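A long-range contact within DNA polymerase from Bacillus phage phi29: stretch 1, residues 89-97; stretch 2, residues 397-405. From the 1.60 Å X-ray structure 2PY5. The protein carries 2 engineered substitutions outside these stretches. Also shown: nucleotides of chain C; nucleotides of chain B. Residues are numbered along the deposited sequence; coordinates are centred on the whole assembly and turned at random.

Stretch 1, residues 89-97: TYNTIISRM
Stretch 2 397-405: PDVTGKVPY

How do the two backbones meet? Stretch 1 runs extended through 89-94 and stretch 2 through 402-405, their directions 127° apart. One direct backbone hydrogen bond sets the register: Lys402 N donates to Ile94 O at 2.8 Å, nearly straight at 164°. Gly401 lies so close that an ideal CB there would clash with Ile94 O. A water joins the strands beyond, accepting from Ile94 N (3.0 Å) and donating to Lys402 O (2.7 Å).

Why does Lys402 fold as it does? Its CB points toward stretch 1, and chi angles m, m, t, p (-73°, -83°, 166°, 67°) bend the chain past Ser95, whose O lies 3.5 Å from Lys402 CG. At the end of the chain, Lys402 NZ donates a hydrogen bond to Arg96 O at 2.7 Å.

What holds Arg96? Its backbone turns (phi/psi -49/-40), and rotamers t, t, m with chi4 -96° bring NH2 to Asp398 OD1 at 2.9 Å, a salt bridge whose hydrogen bond is weak (121°). Asp398, chi1 t, also accepts through OD2 from Thr400 N (3.1 Å) and Thr400 OG1 (2.7 Å), with Thr400 chi1 m.

What packs against Pro404? Ile94 (m, t) places CD1 4.2 Å from Pro404 CD. Tyr90, chi1 p, offers its ring edge, CE1 4.0 Å from Pro404 CG.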

ATOM      1  N   THR F  89      30.182  11.429   4.750  1.00 31.40           N
ATOM      2  CA  THR F  89      28.804  11.909   4.870  1.00 31.44           C
ATOM      3  C   THR F  89      27.853  10.821   4.409  1.00 31.52           C
ATOM      4  O   THR F  89      28.273   9.821   3.823  1.00 30.89           O
ATOM      5  CB  THR F  89      28.550  13.163   4.022  1.00 31.15           C
ATOM      6  OG1 THR F  89      28.594  12.825   2.631  1.00 31.35           O
ATOM      7  CG2 THR F  89      29.566  14.286   4.335  1.00 30.69           C
ATOM      8  N   TYR F  90      26.564  11.028   4.661  1.00 30.39           N
ATOM      9  CA  TYR F  90      25.520  10.116   4.202  1.00 28.72           C
ATOM     10  C   TYR F  90      24.412  10.935   3.548  1.00 29.57           C
ATOM     11  O   TYR F  90      24.187  12.095   3.899  1.00 29.07           O
ATOM     12  CB  TYR F  90      24.974   9.226   5.332  1.00 30.83           C
ATOM     13  CG  TYR F  90      24.209   9.987   6.385  1.00 31.12           C
ATOM     14  CD1 TYR F  90      22.821  10.035   6.361  1.00 30.62           C
ATOM     15  CD2 TYR F  90      24.871  10.673   7.386  1.00 30.52           C
ATOM     16  CE1 TYR F  90      22.114  10.729   7.297  1.00 29.39           C
ATOM     17  CE2 TYR F  90      24.164  11.393   8.358  1.00 30.26           C
ATOM     18  CZ  TYR F  90      22.785  11.408   8.308  1.00 31.17           C
ATOM     19  OH  TYR F  90      22.049  12.123   9.224  1.00 31.24           O
ATOM     20  N   ASN F  91      23.793  10.338   2.540  1.00 29.42           N
ATOM     21  CA  ASN F  91      22.632  10.909   1.846  1.00 30.03           C
ATOM     22  C   ASN F  91      21.441  10.016   2.177  1.00 29.51           C
ATOM     23  O   ASN F  91      21.605   8.857   2.596  1.00 29.68           O
ATOM     24  CB  ASN F  91      22.891  10.937   0.335  1.00 33.12           C
ATOM     25  CG  ASN F  91      21.801  11.660  -0.455  1.00 38.14           C
ATOM     26  OD1 ASN F  91      21.058  12.477   0.083  1.00 35.25           O
ATOM     27  ND2 ASN F  91      21.718  11.370  -1.743  1.00 44.47           N
ATOM     28  N   THR F  92      20.232  10.558   2.029  1.00 30.37           N
ATOM     29  CA  THR F  92      19.024   9.783   2.258  1.00 29.59           C
ATOM     30  C   THR F  92      17.988  10.065   1.175  1.00 28.79           C
ATOM     31  O   THR F  92      18.019  11.104   0.540  1.00 29.84           O
ATOM     32  CB  THR F  92      18.369  10.101   3.624  1.00 29.72           C
ATOM     33  OG1 THR F  92      18.148  11.504   3.728  1.00 30.67           O
ATOM     34  CG2 THR F  92      19.268   9.696   4.764  1.00 29.62           C
ATOM     35  N   ILE F  93      17.080   9.103   0.992  1.00 29.16           N
ATOM     36  CA  ILE F  93      15.798   9.331   0.319  1.00 27.34           C
ATOM     37  C   ILE F  93      14.717   9.005   1.328  1.00 28.77           C
ATOM     38  O   ILE F  93      14.419   7.852   1.571  1.00 30.09           O
ATOM     39  CB  ILE F  93      15.607   8.476  -0.956  1.00 28.87           C
ATOM     40  CG1 ILE F  93      16.728   8.746  -1.937  1.00 30.84           C
ATOM     41  CG2 ILE F  93      14.244   8.755  -1.551  1.00 31.02           C
ATOM     42  CD1 ILE F  93      16.708   7.799  -3.140  1.00 32.59           C
ATOM     43  N   ILE F  94      14.196  10.057   1.966  1.00 29.81           N
ATOM     44  CA  ILE F  94      13.064   9.995   2.899  1.00 30.99           C
ATOM     45  C   ILE F  94      12.036  10.991   2.362  1.00 29.94           C
ATOM     46  O   ILE F  94      12.338  12.189   2.193  1.00 30.07           O
ATOM     47  CB  ILE F  94      13.450  10.383   4.353  1.00 30.74           C
ATOM     48  CG1 ILE F  94      14.476   9.412   4.927  1.00 31.39           C
ATOM     49  CG2 ILE F  94      12.178  10.415   5.235  1.00 31.82           C
ATOM     50  CD1 ILE F  94      15.236   9.973   6.147  1.00 33.19           C
ATOM     51  N   SER F  95      10.842  10.497   2.046  1.00 30.12           N
ATOM     52  CA  SER F  95       9.827  11.328   1.398  1.00 27.91           C
ATOM     53  C   SER F  95       9.211  12.315   2.370  1.00 28.46           C
ATOM     54  O   SER F  95       9.365  12.160   3.588  1.00 28.75           O
ATOM     55  CB  SER F  95       8.718  10.494   0.763  1.00 30.79           C
ATOM     56  OG  SER F  95       7.859   9.911   1.729  1.00 33.74           O
ATOM     57  N   ARG F  96       8.537  13.313   1.815  1.00 30.39           N
ATOM     58  CA  ARG F  96       7.779  14.286   2.605  1.00 30.65           C
ATOM     59  C   ARG F  96       6.889  13.592   3.622  1.00 32.18           C
ATOM     60  O   ARG F  96       6.735  14.059   4.770  1.00 33.97           O
ATOM     61  CB  ARG F  96       6.896  15.160   1.692  1.00 32.92           C
ATOM     62  CG  ARG F  96       6.184  16.293   2.409  1.00 36.93           C
ATOM     63  CD  ARG F  96       5.177  16.946   1.503  1.00 36.95           C
ATOM     64  NE  ARG F  96       5.816  17.662   0.402  1.00 37.49           N
ATOM     65  CZ  ARG F  96       6.097  18.970   0.378  1.00 36.29           C
ATOM     66  NH1 ARG F  96       5.811  19.769   1.408  1.00 37.12           N
ATOM     67  NH2 ARG F  96       6.674  19.492  -0.700  1.00 35.83           N
ATOM     68  N   MET F  97       6.282  12.497   3.193  1.00 31.29           N
ATOM     69  CA  MET F  97       5.311  11.773   4.019  1.00 34.00           C
ATOM     70  C   MET F  97       5.948  10.734   4.938  1.00 34.02           C
ATOM     71  O   MET F  97       5.239  10.009   5.646  1.00 38.81           O
ATOM     72  CB  MET F  97       4.254  11.149   3.120  1.00 39.60           C
ATOM     73  CG  MET F  97       3.581  12.179   2.191  1.00 42.91           C
ATOM     74  SD  MET F  97       2.415  13.297   2.983  1.00 52.30           S
ATOM     75  CE  MET F  97       3.449  14.511   3.782  1.00 48.26           C
ATOM     76  N   PRO F 397       5.187  14.615  -9.004  1.00 32.18           N
ATOM     77  CA  PRO F 397       6.452  15.177  -9.482  1.00 32.56           C
ATOM     78  C   PRO F 397       7.196  15.983  -8.409  1.00 33.11           C
ATOM     79  O   PRO F 397       8.379  16.223  -8.561  1.00 32.66           O
ATOM     80  CB  PRO F 397       6.024  16.059 -10.654  1.00 35.13           C
ATOM     81  CG  PRO F 397       4.604  16.422 -10.337  1.00 34.37           C
ATOM     82  CD  PRO F 397       4.025  15.224  -9.691  1.00 33.97           C
ATOM     83  N   ASP F 398       6.506  16.422  -7.355  1.00 31.69           N
ATOM     84  CA  ASP F 398       7.165  17.055  -6.190  1.00 33.39           C
ATOM     85  C   ASP F 398       7.825  15.989  -5.320  1.00 34.59           C
ATOM     86  O   ASP F 398       7.139  15.251  -4.599  1.00 34.57           O
ATOM     87  CB  ASP F 398       6.154  17.855  -5.381  1.00 32.43           C
ATOM     88  CG  ASP F 398       6.781  18.618  -4.247  1.00 36.07           C
ATOM     89  OD1 ASP F 398       6.020  19.275  -3.482  1.00 38.37           O
ATOM     90  OD2 ASP F 398       8.013  18.557  -4.097  1.00 35.35           O
ATOM     91  N   VAL F 399       9.151  15.904  -5.407  1.00 30.85           N
ATOM     92  CA  VAL F 399       9.908  14.906  -4.672  1.00 30.70           C
ATOM     93  C   VAL F 399      10.744  15.520  -3.562  1.00 31.09           C
ATOM     94  O   VAL F 399      11.693  14.912  -3.084  1.00 33.29           O
ATOM     95  CB  VAL F 399      10.777  14.015  -5.594  1.00 31.62           C
ATOM     96  CG1 VAL F 399       9.857  13.093  -6.404  1.00 33.26           C
ATOM     97  CG2 VAL F 399      11.679  14.822  -6.513  1.00 31.56           C
ATOM     98  N   THR F 400      10.352  16.722  -3.139  1.00 29.33           N
ATOM     99  CA  THR F 400      10.943  17.373  -1.968  1.00 30.45           C
ATOM    100  C   THR F 400      10.884  16.398  -0.801  1.00 32.73           C
ATOM    101  O   THR F 400       9.829  15.830  -0.520  1.00 34.08           O
ATOM    102  CB  THR F 400      10.178  18.672  -1.636  1.00 30.39           C
ATOM    103  OG1 THR F 400      10.150  19.502  -2.795  1.00 30.21           O
ATOM    104  CG2 THR F 400      10.830  19.440  -0.457  1.00 30.39           C
ATOM    105  N   GLY F 401      12.033  16.178  -0.172  1.00 32.63           N
ATOM    106  CA  GLY F 401      12.150  15.179   0.893  1.00 33.94           C
ATOM    107  C   GLY F 401      12.352  15.744   2.274  1.00 32.37           C
ATOM    108  O   GLY F 401      12.238  16.961   2.511  1.00 32.07           O
ATOM    109  N   LYS F 402      12.625  14.837   3.206  1.00 30.46           N
ATOM    110  CA  LYS F 402      12.851  15.183   4.605  1.00 31.44           C
ATOM    111  C   LYS F 402      14.298  14.803   4.967  1.00 31.46           C
ATOM    112  O   LYS F 402      14.815  13.734   4.561  1.00 32.41           O
ATOM    113  CB  LYS F 402      11.852  14.423   5.511  1.00 32.30           C
ATOM    114  CG  LYS F 402      10.386  14.912   5.464  1.00 36.37           C
ATOM    115  CD  LYS F 402      10.163  16.103   6.383  1.00 37.21           C
ATOM    116  CE  LYS F 402       8.849  16.825   6.111  1.00 38.59           C
ATOM    117  NZ  LYS F 402       7.621  16.021   6.432  1.00 40.96           N
ATOM    118  N   VAL F 403      14.956  15.711   5.668  1.00 30.05           N
ATOM    119  CA  VAL F 403      16.362  15.590   6.013  1.00 29.18           C
ATOM    120  C   VAL F 403      16.486  15.316   7.502  1.00 30.44           C
ATOM    121  O   VAL F 403      15.980  16.084   8.318  1.00 31.10           O
ATOM    122  CB  VAL F 403      17.118  16.888   5.673  1.00 33.05           C
ATOM    123  CG1 VAL F 403      18.575  16.819   6.108  1.00 34.23           C
ATOM    124  CG2 VAL F 403      16.993  17.183   4.171  1.00 34.41           C
ATOM    125  N   PRO F 404      17.165  14.223   7.872  1.00 28.44           N
ATOM    126  CA  PRO F 404      17.339  13.956   9.298  1.00 30.21           C
ATOM    127  C   PRO F 404      18.364  14.852   9.954  1.00 31.32           C
ATOM    128  O   PRO F 404      19.298  15.314   9.295  1.00 32.71           O
ATOM    129  CB  PRO F 404      17.838  12.528   9.318  1.00 30.30           C
ATOM    130  CG  PRO F 404      18.540  12.374   8.024  1.00 30.49           C
ATOM    131  CD  PRO F 404      17.820  13.199   7.041  1.00 29.41           C
ATOM    132  N   TYR F 405      18.186  15.084  11.252  1.00 31.57           N
ATOM    133  CA  TYR F 405      19.184  15.789  12.063  1.00 32.11           C
ATOM    134  C   TYR F 405      19.019  15.386  13.515  1.00 33.11           C
ATOM    135  O   TYR F 405      17.981  14.852  13.897  1.00 31.29           O
ATOM    136  CB  TYR F 405      19.049  17.301  11.898  1.00 33.44           C
ATOM    137  CG  TYR F 405      17.788  17.883  12.466  1.00 34.65           C
ATOM    138  CD1 TYR F 405      17.764  18.441  13.732  1.00 33.96           C
ATOM    139  CD2 TYR F 405      16.623  17.887  11.729  1.00 34.89           C
ATOM    140  CE1 TYR F 405      16.588  18.985  14.250  1.00 33.23           C
ATOM    141  CE2 TYR F 405      15.458  18.424  12.230  1.00 35.64           C
ATOM    142  CZ  TYR F 405      15.439  18.962  13.482  1.00 34.68           C
ATOM    143  OH  TYR F 405      14.260  19.492  13.958  1.00 38.01           O
TER
ATOM    144  P    DT C   6      -0.685  12.586  -4.043  1.00 42.46           P
ATOM    145  OP1  DT C   6      -1.586  13.323  -4.945  1.00 41.20           O
ATOM    146  OP2  DT C   6       0.795  12.763  -4.076  1.00 40.56           O
ATOM    147  O5'  DT C   6      -1.127  12.859  -2.525  1.00 47.24           O
ATOM    148  C5'  DT C   6      -2.491  12.926  -2.156  1.00 52.68           C
ATOM    149  C4'  DT C   6      -2.573  13.300  -0.692  1.00 56.76           C
ATOM    150  O4'  DT C   6      -2.129  12.150   0.071  1.00 59.13           O
ATOM    151  C3'  DT C   6      -1.685  14.479  -0.273  1.00 58.97           C
ATOM    152  O3'  DT C   6      -2.359  15.363   0.641  1.00 60.81           O
ATOM    153  C2'  DT C   6      -0.481  13.804   0.374  1.00 59.88           C
ATOM    154  C1'  DT C   6      -1.105  12.542   0.964  1.00 61.52           C
ATOM    155  N1   DT C   6      -0.164  11.372   1.169  1.00 62.36           N
ATOM    156  C2   DT C   6      -0.220  10.687   2.370  1.00 63.31           C
ATOM    157  O2   DT C   6      -0.992  10.984   3.270  1.00 63.25           O
ATOM    158  N3   DT C   6       0.667   9.636   2.472  1.00 63.09           N
ATOM    159  C4   DT C   6       1.585   9.208   1.527  1.00 62.80           C
ATOM    160  O4   DT C   6       2.333   8.254   1.730  1.00 63.29           O
ATOM    161  C5   DT C   6       1.591   9.966   0.293  1.00 63.19           C
ATOM    162  C7   DT C   6       2.540   9.611  -0.816  1.00 63.09           C
ATOM    163  C6   DT C   6       0.731  10.993   0.175  1.00 62.58           C
ATOM    164  P    DC B   4       3.015  11.560  12.880  1.00 46.64           P
ATOM    165  OP1  DC B   4       4.201  11.527  13.762  1.00 46.90           O
ATOM    166  OP2  DC B   4       1.890  12.497  13.153  1.00 47.96           O
ATOM    167  O5'  DC B   4       3.484  11.831  11.382  1.00 44.32           O
ATOM    168  C5'  DC B   4       4.656  11.252  10.839  1.00 40.89           C
ATOM    169  C4'  DC B   4       4.749  11.670   9.387  1.00 37.60           C
ATOM    170  O4'  DC B   4       3.652  11.072   8.653  1.00 37.38           O
ATOM    171  C3'  DC B   4       4.630  13.168   9.133  1.00 36.45           C
ATOM    172  O3'  DC B   4       5.918  13.765   9.264  1.00 34.48           O
ATOM    173  C2'  DC B   4       4.082  13.211   7.710  1.00 36.65           C
ATOM    174  C1'  DC B   4       3.226  11.952   7.626  1.00 38.87           C
ATOM    175  N1   DC B   4       1.740  12.181   7.760  1.00 40.22           N
ATOM    176  C2   DC B   4       0.974  12.426   6.613  1.00 40.59           C
ATOM    177  O2   DC B   4       1.527  12.460   5.506  1.00 41.96           O
ATOM    178  N3   DC B   4      -0.362  12.617   6.737  1.00 41.45           N
ATOM    179  C4   DC B   4      -0.940  12.579   7.939  1.00 41.84           C
ATOM    180  N4   DC B   4      -2.260  12.779   7.999  1.00 42.07           N
ATOM    181  C5   DC B   4      -0.188  12.332   9.128  1.00 42.83           C
ATOM    182  C6   DC B   4       1.131  12.137   8.993  1.00 42.10           C
ATOM    183  P    DG C   2      15.175  10.413 -11.397  1.00 52.23           P
ATOM    184  OP1  DG C   2      14.725   9.957 -12.733  1.00 52.86           O
ATOM    185  OP2  DG C   2      14.534  11.595 -10.774  1.00 51.90           O
ATOM    186  O5'  DG C   2      15.123   9.174 -10.367  1.00 46.97           O
ATOM    187  C5'  DG C   2      15.741   7.962 -10.794  1.00 42.86           C
ATOM    188  C4'  DG C   2      15.778   6.852  -9.759  1.00 38.35           C
ATOM    189  O4'  DG C   2      16.916   7.028  -8.895  1.00 37.82           O
ATOM    190  C3'  DG C   2      14.604   6.708  -8.809  1.00 34.41           C
ATOM    191  O3'  DG C   2      14.370   5.330  -8.705  1.00 29.28           O
ATOM    192  C2'  DG C   2      15.075   7.262  -7.472  1.00 37.48           C
ATOM    193  C1'  DG C   2      16.529   6.846  -7.545  1.00 41.26           C
ATOM    194  N9   DG C   2      17.488   7.662  -6.831  1.00 41.20           N
ATOM    195  C8   DG C   2      17.448   9.013  -6.604  1.00 41.59           C
ATOM    196  N7   DG C   2      18.491   9.454  -5.961  1.00 43.52           N
ATOM    197  C5   DG C   2      19.267   8.311  -5.772  1.00 41.65           C
ATOM    198  C6   DG C   2      20.511   8.155  -5.129  1.00 41.98           C
ATOM    199  O6   DG C   2      21.191   9.040  -4.597  1.00 43.46           O
ATOM    200  N1   DG C   2      20.956   6.831  -5.162  1.00 42.18           N
ATOM    201  C2   DG C   2      20.275   5.780  -5.734  1.00 43.15           C
ATOM    202  N2   DG C   2      20.852   4.565  -5.664  1.00 43.01           N
ATOM    203  N3   DG C   2      19.097   5.919  -6.337  1.00 41.92           N
ATOM    204  C4   DG C   2      18.668   7.203  -6.313  1.00 41.46           C
HETATM  205  O   HOH W   1      15.894  12.449   2.507  1.00 18.98           O
HETATM  206  O   HOH W   2       8.649  13.453  -1.070  1.00 28.45           O
HETATM  207  O   HOH W   3       7.117  16.148  -1.819  1.00 32.90           O